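Long-range contacts in ATPase associated with various cellular activities, AAA_5 (Staphylothermus marinus, PDB 6N0S), which probably recognises nucleic acid through the EVE-like N-terminal domain seen here, part of an McrB protein whose AAA+ portion probably binds and hydrolyses ATP: residues Y90-I95 and D130-F135; W32-K37 and I124-S129; Y12-N17 and V167-E172. One frame throughout, in Å; residues are numbered along the deposited sequence.

Contact 1. Residues Y90-I95 and D130-F135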
# COMPACT_ATOMS: atom_id res chain seq x y z
N TYR A 90 11.08 1.40 12.06
CA TYR A 90 12.23 0.60 11.62
C TYR A 90 13.25 1.45 10.89
O TYR A 90 12.91 2.43 10.21
CB TYR A 90 11.81 -0.50 10.66
CG TYR A 90 10.86 -1.51 11.23
CD1 TYR A 90 9.48 -1.29 11.20
CD2 TYR A 90 11.32 -2.69 11.78
CE1 TYR A 90 8.60 -2.24 11.71
CE2 TYR A 90 10.45 -3.63 12.30
CZ TYR A 90 9.10 -3.40 12.25
OH TYR A 90 8.26 -4.35 12.77
N SER A 91 14.51 1.05 10.98
CA SER A 91 15.47 1.55 10.01
C SER A 91 15.36 0.73 8.72
O SER A 91 14.61 -0.24 8.64
CB SER A 91 16.89 1.48 10.56
OG SER A 91 17.30 0.14 10.67
N TRP A 92 16.10 1.16 7.71
CA TRP A 92 16.05 0.49 6.41
C TRP A 92 16.61 -0.93 6.49
O TRP A 92 15.95 -1.86 6.00
CB TRP A 92 16.80 1.36 5.40
CG TRP A 92 17.09 0.75 4.06
CD1 TRP A 92 18.32 0.56 3.49
CD2 TRP A 92 16.13 0.27 3.11
NE1 TRP A 92 18.19 0.00 2.25
CE2 TRP A 92 16.86 -0.19 1.99
CE3 TRP A 92 14.73 0.18 3.11
CZ2 TRP A 92 16.24 -0.72 0.87
CZ3 TRP A 92 14.12 -0.36 1.99
CH2 TRP A 92 14.88 -0.82 0.89
N PRO A 93 17.76 -1.17 7.10
CA PRO A 93 18.22 -2.56 7.18
C PRO A 93 17.26 -3.43 7.96
O PRO A 93 17.03 -4.58 7.58
CB PRO A 93 19.61 -2.44 7.84
CG PRO A 93 20.01 -1.02 7.63
CD PRO A 93 18.75 -0.22 7.64
N GLU A 94 16.65 -2.90 9.01
CA GLU A 94 15.73 -3.68 9.83
C GLU A 94 14.48 -4.06 9.04
O GLU A 94 14.02 -5.20 9.10
CB GLU A 94 15.32 -2.88 11.08
CG GLU A 94 16.38 -2.68 12.12
CD GLU A 94 16.03 -1.56 13.12
OE1 GLU A 94 14.90 -1.03 13.11
OE2 GLU A 94 16.92 -1.20 13.92
N ILE A 95 13.87 -3.10 8.35
CA ILE A 95 12.61 -3.44 7.69
C ILE A 95 12.86 -4.34 6.49
O ILE A 95 12.04 -5.20 6.18
CB ILE A 95 11.81 -2.18 7.32
CG1 ILE A 95 10.35 -2.55 7.05
CG2 ILE A 95 12.41 -1.46 6.12
CD1 ILE A 95 9.45 -1.38 6.91
N ASP A 130 16.82 7.56 8.73
CA ASP A 130 15.46 7.51 8.21
C ASP A 130 14.70 6.36 8.85
O ASP A 130 15.23 5.27 9.04
CB ASP A 130 15.48 7.34 6.69
CG ASP A 130 16.00 8.57 5.96
OD1 ASP A 130 16.05 9.64 6.58
OD2 ASP A 130 16.35 8.47 4.76
N ARG A 131 13.44 6.62 9.18
CA ARG A 131 12.55 5.66 9.82
C ARG A 131 11.43 5.25 8.87
O ARG A 131 10.98 6.03 8.02
CB ARG A 131 11.90 6.26 11.07
CG ARG A 131 12.83 7.07 11.95
CD ARG A 131 13.92 6.18 12.50
NE ARG A 131 13.34 5.10 13.30
CZ ARG A 131 13.95 3.97 13.59
NH1 ARG A 131 15.18 3.73 13.14
NH2 ARG A 131 13.33 3.05 14.31
N PHE A 132 10.91 4.06 9.12
CA PHE A 132 10.00 3.36 8.22
C PHE A 132 8.81 2.83 9.01
O PHE A 132 8.96 2.41 10.16
CB PHE A 132 10.73 2.19 7.51
CG PHE A 132 11.69 2.64 6.49
CD1 PHE A 132 12.99 3.00 6.83
CD2 PHE A 132 11.29 2.77 5.19
CE1 PHE A 132 13.85 3.48 5.89
CE2 PHE A 132 12.18 3.23 4.22
CZ PHE A 132 13.44 3.60 4.57
N PHE A 133 7.62 2.88 8.41
CA PHE A 133 6.44 2.26 8.97
C PHE A 133 6.15 0.94 8.26
O PHE A 133 6.56 0.73 7.10
CB PHE A 133 5.20 3.19 8.88
CG PHE A 133 4.72 3.49 7.49
CD1 PHE A 133 3.85 2.64 6.84
CD2 PHE A 133 5.11 4.64 6.84
CE1 PHE A 133 3.38 2.94 5.56
CE2 PHE A 133 4.66 4.94 5.57
CZ PHE A 133 3.79 4.08 4.93
N LEU A 134 5.44 0.05 8.97
CA LEU A 134 5.05 -1.25 8.46
C LEU A 134 3.70 -1.65 9.03
O LEU A 134 3.54 -1.70 10.24
CB LEU A 134 6.09 -2.31 8.84
CG LEU A 134 5.81 -3.76 8.47
CD1 LEU A 134 5.61 -3.91 7.01
CD2 LEU A 134 6.98 -4.57 8.93
N PHE A 135 2.78 -1.99 8.15
CA PHE A 135 1.52 -2.61 8.52
C PHE A 135 1.46 -4.00 7.90
O PHE A 135 1.72 -4.16 6.70
CB PHE A 135 0.32 -1.78 8.05
CG PHE A 135 0.21 -0.44 8.72
CD1 PHE A 135 -0.22 -0.33 10.03
CD2 PHE A 135 0.54 0.71 8.04
CE1 PHE A 135 -0.35 0.89 10.64
CE2 PHE A 135 0.43 1.94 8.67
CZ PHE A 135 -0.03 2.02 9.98
O HOH W 1 17.32 3.89 7.98
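Tyr90 and Phe132 form an antiparallel hydrogen-bonded pair that ties edge strand 89-90, just before helix 92-105, to 132-136, the middle strand of a three-stranded antiparallel sheet. Both bonds are weak: Tyr90 N gives to Phe132 O at 3.0 Å, and Phe132 N gives to Tyr90 O at 2.8 Å with a bent N-H...O angle of 123°. The two side chains leave on the same face, and each ring brings its edge to the carbonyl oxygen of the other residue. In Phe132, CG is anti to the carbonyl carbon (chi1 -72°), beside the backbone N, and the ring lies under the first turn of the helix. Its CE1 meets Trp92 CB at 3.7 Å, while its CZ approaches Trp92 CE3, the two ring systems being mutually oblique. Ile95 is extended, CD1 anti to CA (chi2 170°), and its CD1 reaches past the ring to Phe132 CB at 3.8 Å, also touching Phe133 O and Leu134 CB. Tyr90 CE1 lies against Leu134 CB at 3.8 Å. An alanine at Phe132 would probably leave a gap beside Trp92 and Ile95 CG2, letting the indole shift. On the more open side, Arg131 bends at both middle torsions and lays one guanidinium face over Tyr90 C. Ser91 occupies the N-cap position, and its N gives a bond to Glu94 OE1 at 3.0 Å, the half of a capping box supplied by the glutamate. A water bridges Trp92 N, at 3.0 Å, to Asp130 O. Glu94 OE1 stays 4.5 Å from Arg131 NH2, beyond a salt bridge, so the charges probably attract only loosely. With two bent backbone bonds, the join appears to depend largely on the apolar packing round Phe132.

Contact 2. Residues W32-K37 and I124-S129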
# COMPACT_ATOMS: atom_id res chain seq x y z
N TRP A 32 4.21 -0.38 3.57
CA TRP A 32 5.39 0.12 4.24
C TRP A 32 5.95 1.26 3.43
O TRP A 32 5.69 1.39 2.24
CB TRP A 32 6.42 -1.02 4.41
CG TRP A 32 7.08 -1.44 3.15
CD1 TRP A 32 6.66 -2.40 2.28
CD2 TRP A 32 8.29 -0.92 2.63
NE1 TRP A 32 7.53 -2.51 1.24
CE2 TRP A 32 8.55 -1.61 1.42
CE3 TRP A 32 9.18 0.07 3.05
CZ2 TRP A 32 9.67 -1.35 0.64
CZ3 TRP A 32 10.28 0.34 2.28
CH2 TRP A 32 10.53 -0.37 1.08
N GLY A 33 6.72 2.11 4.10
CA GLY A 33 7.26 3.28 3.45
C GLY A 33 8.06 4.10 4.45
O GLY A 33 8.07 3.82 5.65
N MSE A 34 8.72 5.12 3.92
CA MSE A 34 9.51 6.00 4.73
C MSE A 34 8.62 7.09 5.28
O MSE A 34 7.95 7.77 4.52
CB MSE A 34 10.64 6.62 3.91
CG MSE A 34 11.56 7.56 4.71
SE MSE A 34 13.00 8.31 3.56
CE MSE A 34 13.62 6.75 2.88
N ILE A 35 8.66 7.26 6.60
CA ILE A 35 7.68 8.09 7.29
C ILE A 35 7.75 9.52 6.77
O ILE A 35 6.74 10.07 6.33
CB ILE A 35 7.90 7.99 8.81
CG1 ILE A 35 7.50 6.59 9.28
CG2 ILE A 35 7.11 9.06 9.57
CD1 ILE A 35 7.79 6.26 10.75
N LYS A 36 8.95 10.12 6.74
CA LYS A 36 9.07 11.52 6.34
C LYS A 36 8.68 11.76 4.89
O LYS A 36 8.43 12.91 4.51
CB LYS A 36 10.51 12.03 6.57
CG LYS A 36 11.54 11.49 5.58
CD LYS A 36 12.99 11.87 5.95
CE LYS A 36 13.89 11.98 4.70
NZ LYS A 36 15.28 12.45 4.98
N LYS A 37 8.56 10.72 4.08
CA LYS A 37 8.04 10.87 2.73
C LYS A 37 6.51 10.79 2.65
O LYS A 37 5.94 11.22 1.65
CB LYS A 37 8.61 9.80 1.80
CG LYS A 37 10.10 9.91 1.54
CD LYS A 37 10.40 10.78 0.30
CE LYS A 37 11.90 10.95 0.03
NZ LYS A 37 12.57 9.66 -0.35
N ILE A 124 14.21 5.73 -3.15
CA ILE A 124 14.01 6.42 -1.88
C ILE A 124 15.30 6.78 -1.15
O ILE A 124 15.27 7.69 -0.30
CB ILE A 124 13.08 5.63 -0.93
CG1 ILE A 124 13.63 4.25 -0.60
CG2 ILE A 124 11.70 5.51 -1.54
CD1 ILE A 124 12.78 3.52 0.41
N ARG A 125 16.41 6.12 -1.44
CA ARG A 125 17.73 6.45 -0.89
C ARG A 125 17.70 6.72 0.61
O ARG A 125 17.88 7.85 1.05
CB ARG A 125 18.31 7.65 -1.64
CG ARG A 125 18.31 7.44 -3.16
CD ARG A 125 18.80 8.64 -3.94
NE ARG A 125 17.85 9.74 -3.93
CZ ARG A 125 16.76 9.82 -4.69
NH1 ARG A 125 16.46 8.85 -5.55
NH2 ARG A 125 15.95 10.86 -4.59
N PRO A 126 17.51 5.69 1.43
CA PRO A 126 17.47 5.91 2.87
C PRO A 126 18.83 6.34 3.41
O PRO A 126 19.88 6.08 2.83
CB PRO A 126 17.09 4.54 3.43
CG PRO A 126 16.59 3.76 2.27
CD PRO A 126 17.36 4.27 1.10
N SER A 127 18.78 7.00 4.55
CA SER A 127 19.94 7.28 5.37
C SER A 127 19.81 6.49 6.67
O SER A 127 18.76 5.92 6.97
CB SER A 127 20.05 8.77 5.65
OG SER A 127 19.11 9.18 6.63
N ARG A 128 20.89 6.50 7.45
CA ARG A 128 20.93 5.72 8.68
C ARG A 128 19.84 6.15 9.65
O ARG A 128 19.34 5.33 10.43
CB ARG A 128 22.31 5.83 9.34
CG ARG A 128 23.47 5.89 8.35
CD ARG A 128 24.80 5.34 8.91
NE ARG A 128 25.72 4.98 7.82
CZ ARG A 128 25.60 3.87 7.08
NH1 ARG A 128 24.61 3.02 7.32
NH2 ARG A 128 26.47 3.62 6.10
N SER A 129 19.47 7.43 9.62
CA SER A 129 18.46 7.96 10.53
C SER A 129 17.03 7.78 10.03
O SER A 129 16.09 7.85 10.84
CB SER A 129 18.72 9.46 10.75
OG SER A 129 19.24 10.04 9.57
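Met34 and Ile124 join the end of edge strand 30-34 of the three-stranded sheet to the last turn of helix 110-124 and the loop that follows. Met34, a selenomethionine, runs straight out from the strand, CG anti to the backbone N and SE anti to CA, then bends at its last torsion (chi3 -52°). That bend puts CE among three neighbours: Ile124 CB at 4.0 Å, Pro126 CA at 3.9 Å, and the carbonyl oxygen of Ile124. Ile124 holds CG1 between its backbone N and carbonyl carbon (chi1 60°), and its CD1 comes within 4.5 Å of Trp32 CZ3 at an oblique approach. From the 3-10 turn, Lys37 bends at its second and fourth torsions, and its NZ lies 3.3 Å from Ile124 O, near the carbonyl end of the helix, where a positive charge would probably be welcome. Arg125 then leaves the helix with a positive phi. Further along the loop, Ser127 OG and Ser129 OG share a hydrogen bond of 3.1 Å. The indole NE1 of Trp32 is bonded to Tyr116 OH of helix 110-124, and the ring also packs on Trp92, Ile95 and Leu99 of helix 92-105. Phe132, from the central strand 132-136, touches Trp32, Met34 and Ile124, placing this contact between that sheet and both helices.

Contact 3. Residues Y12-N17 and V167-E172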
# COMPACT_ATOMS: atom_id res chain seq x y z
N TYR A 12 -11.61 3.11 4.19
CA TYR A 12 -11.23 2.58 2.89
C TYR A 12 -10.07 3.41 2.36
O TYR A 12 -10.19 4.63 2.28
CB TYR A 12 -12.41 2.63 1.94
CG TYR A 12 -13.62 1.95 2.56
CD1 TYR A 12 -13.72 0.56 2.56
CD2 TYR A 12 -14.62 2.70 3.17
CE1 TYR A 12 -14.80 -0.07 3.13
CE2 TYR A 12 -15.71 2.08 3.75
CZ TYR A 12 -15.80 0.70 3.73
OH TYR A 12 -16.87 0.09 4.30
N TRP A 13 -8.94 2.73 2.05
CA TRP A 13 -7.74 3.37 1.53
C TRP A 13 -7.28 2.61 0.30
O TRP A 13 -7.59 1.42 0.13
CB TRP A 13 -6.59 3.43 2.57
CG TRP A 13 -6.87 4.37 3.70
CD1 TRP A 13 -7.80 4.22 4.67
CD2 TRP A 13 -6.21 5.63 3.96
NE1 TRP A 13 -7.76 5.31 5.53
CE2 TRP A 13 -6.79 6.18 5.10
CE3 TRP A 13 -5.18 6.31 3.33
CZ2 TRP A 13 -6.38 7.41 5.63
CZ3 TRP A 13 -4.75 7.48 3.85
CH2 TRP A 13 -5.36 8.04 4.98
N VAL A 14 -6.55 3.32 -0.58
CA VAL A 14 -5.91 2.73 -1.76
C VAL A 14 -4.40 2.80 -1.59
O VAL A 14 -3.86 3.84 -1.21
CB VAL A 14 -6.31 3.45 -3.05
CG1 VAL A 14 -5.48 2.96 -4.25
CG2 VAL A 14 -7.80 3.25 -3.35
N GLU A 15 -3.73 1.70 -1.86
CA GLU A 15 -2.28 1.66 -1.96
C GLU A 15 -1.90 1.83 -3.43
O GLU A 15 -2.33 1.04 -4.28
CB GLU A 15 -1.73 0.32 -1.43
CG GLU A 15 -0.20 0.24 -1.43
CD GLU A 15 0.39 -1.18 -1.39
OE1 GLU A 15 -0.14 -2.09 -2.05
OE2 GLU A 15 1.40 -1.37 -0.70
N ILE A 16 -1.07 2.84 -3.71
CA ILE A 16 -0.63 3.16 -5.06
C ILE A 16 0.79 2.60 -5.29
O ILE A 16 1.73 2.94 -4.57
CB ILE A 16 -0.69 4.68 -5.28
CG1 ILE A 16 -2.13 5.15 -5.12
CG2 ILE A 16 -0.20 5.02 -6.69
CD1 ILE A 16 -2.22 6.55 -4.87
N ASN A 17 0.92 1.73 -6.28
CA ASN A 17 2.19 1.10 -6.68
C ASN A 17 2.55 1.66 -8.06
O ASN A 17 2.07 1.17 -9.09
CB ASN A 17 2.04 -0.42 -6.69
CG ASN A 17 1.72 -0.98 -5.31
OD1 ASN A 17 2.61 -1.23 -4.52
ND2 ASN A 17 0.43 -1.18 -5.02
N VAL A 167 -3.85 6.59 -0.19
CA VAL A 167 -4.85 7.65 -0.25
C VAL A 167 -6.19 7.14 0.26
O VAL A 167 -6.55 5.97 0.04
CB VAL A 167 -4.99 8.21 -1.68
CG1 VAL A 167 -3.68 8.93 -2.11
CG2 VAL A 167 -5.34 7.10 -2.65
N PRO A 168 -6.95 7.99 0.94
CA PRO A 168 -8.28 7.63 1.42
C PRO A 168 -9.29 7.71 0.29
O PRO A 168 -9.18 8.56 -0.59
CB PRO A 168 -8.55 8.73 2.48
CG PRO A 168 -7.91 9.91 1.88
CD PRO A 168 -6.68 9.42 1.17
N ILE A 169 -10.29 6.82 0.33
CA ILE A 169 -11.44 6.92 -0.57
C ILE A 169 -12.75 6.80 0.22
O ILE A 169 -12.81 6.32 1.36
CB ILE A 169 -11.40 5.86 -1.72
CG1 ILE A 169 -11.41 4.43 -1.18
CG2 ILE A 169 -10.17 6.08 -2.57
CD1 ILE A 169 -11.59 3.27 -2.29
N ARG A 170 -13.81 7.25 -0.39
CA ARG A 170 -15.09 7.24 0.32
C ARG A 170 -15.69 5.84 0.33
O ARG A 170 -15.31 4.99 -0.49
CB ARG A 170 -16.05 8.19 -0.37
CG ARG A 170 -15.56 9.64 -0.41
CD ARG A 170 -16.48 10.49 -1.31
NE ARG A 170 -16.29 10.08 -2.70
CZ ARG A 170 -17.10 10.36 -3.72
NH1 ARG A 170 -18.20 11.09 -3.51
NH2 ARG A 170 -16.79 9.92 -4.94
N PRO A 171 -16.64 5.56 1.24
CA PRO A 171 -17.26 4.21 1.22
C PRO A 171 -17.87 3.86 -0.11
O PRO A 171 -17.74 2.72 -0.58
CB PRO A 171 -18.31 4.28 2.34
CG PRO A 171 -17.71 5.26 3.35
CD PRO A 171 -16.97 6.30 2.48
N GLU A 172 -18.50 4.82 -0.78
CA GLU A 172 -19.12 4.54 -2.06
C GLU A 172 -18.08 4.31 -3.16
O GLU A 172 -18.38 3.65 -4.16
CB GLU A 172 -20.08 5.69 -2.40
CG GLU A 172 -19.41 7.04 -2.49
CD GLU A 172 -19.63 7.92 -1.26
OE1 GLU A 172 -19.74 9.15 -1.49
OE2 GLU A 172 -19.66 7.42 -0.09
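Val14 and Val167 hold each other by two backbone hydrogen bonds, Val14 N to Val167 O at 2.7 Å and Val167 N to Val14 O at 2.9 Å. A third bond, Ile169 N to Tyr12 O at 2.9 Å, is straight at hydrogen, though the donor is tilted 34° from the carbonyl plane. Within strand 12-17, Asn17 ND2 gives to Glu15 OE1 at 3.2 Å, coming from above the carboxylate plane. The same oxygen is bonded to His59 ND1, and Glu15 OE2 to Tyr165 OH, so the buried carboxylate is gripped at both oxygens. These strands run antiparallel at one margin of the five-stranded mixed sheet in the EVE-like, PUA-related domain: 166-169 is the outermost strand, and 12-17 has 54-61 on its other side. Between the bonded pairs sits Trp13 with Pro168, a non-hydrogen-bonded pair. There Pro168 CB stands 3.9 Å from the centroid of the six-membered indole ring and only 5° off its normal, a CH-pi contact over the face. Trp13 NE1 is bonded to Ser10 O. The valines point to the face opposite Trp13 and Pro168; on it Val14 CG2 meets Ile169 CG2 at 3.8 Å, and Ile16 CD1 rests on Val167 CG2 at 3.9 Å. At the far end, Tyr12 has CG anti to its carbonyl carbon (chi1 -53°), which sets the ring beside helix 171-178; its CE2 comes 3.7 Å from Pro171 CB, the side chains meeting at about a right angle, and Tyr174 of that helix stacks on the ring.

In the fold
From the N terminus, strand 12-17 comes first and waits longest for its partner: contact 3 closes only when 167-172 returns near the C terminus, so contacts 1 and 2 both fall within its span. Residues 32-37 follow and meet 124-129 in contact 2. Before that loop shuts, 90-95 has gone by, and it finds 130-135 just afterwards, so contacts 1 and 2 cross. They touch directly, Phe133 N lying 2.9 Å from Gly33 O, and tie the three-stranded sheet to helices 92-105 and 110-124. Contact 3, its centre 22 to 23 Å from the other two, pairs strand 12-17 with edge strand 166-169 of the five-stranded sheet on the opposite side of the chain's centre.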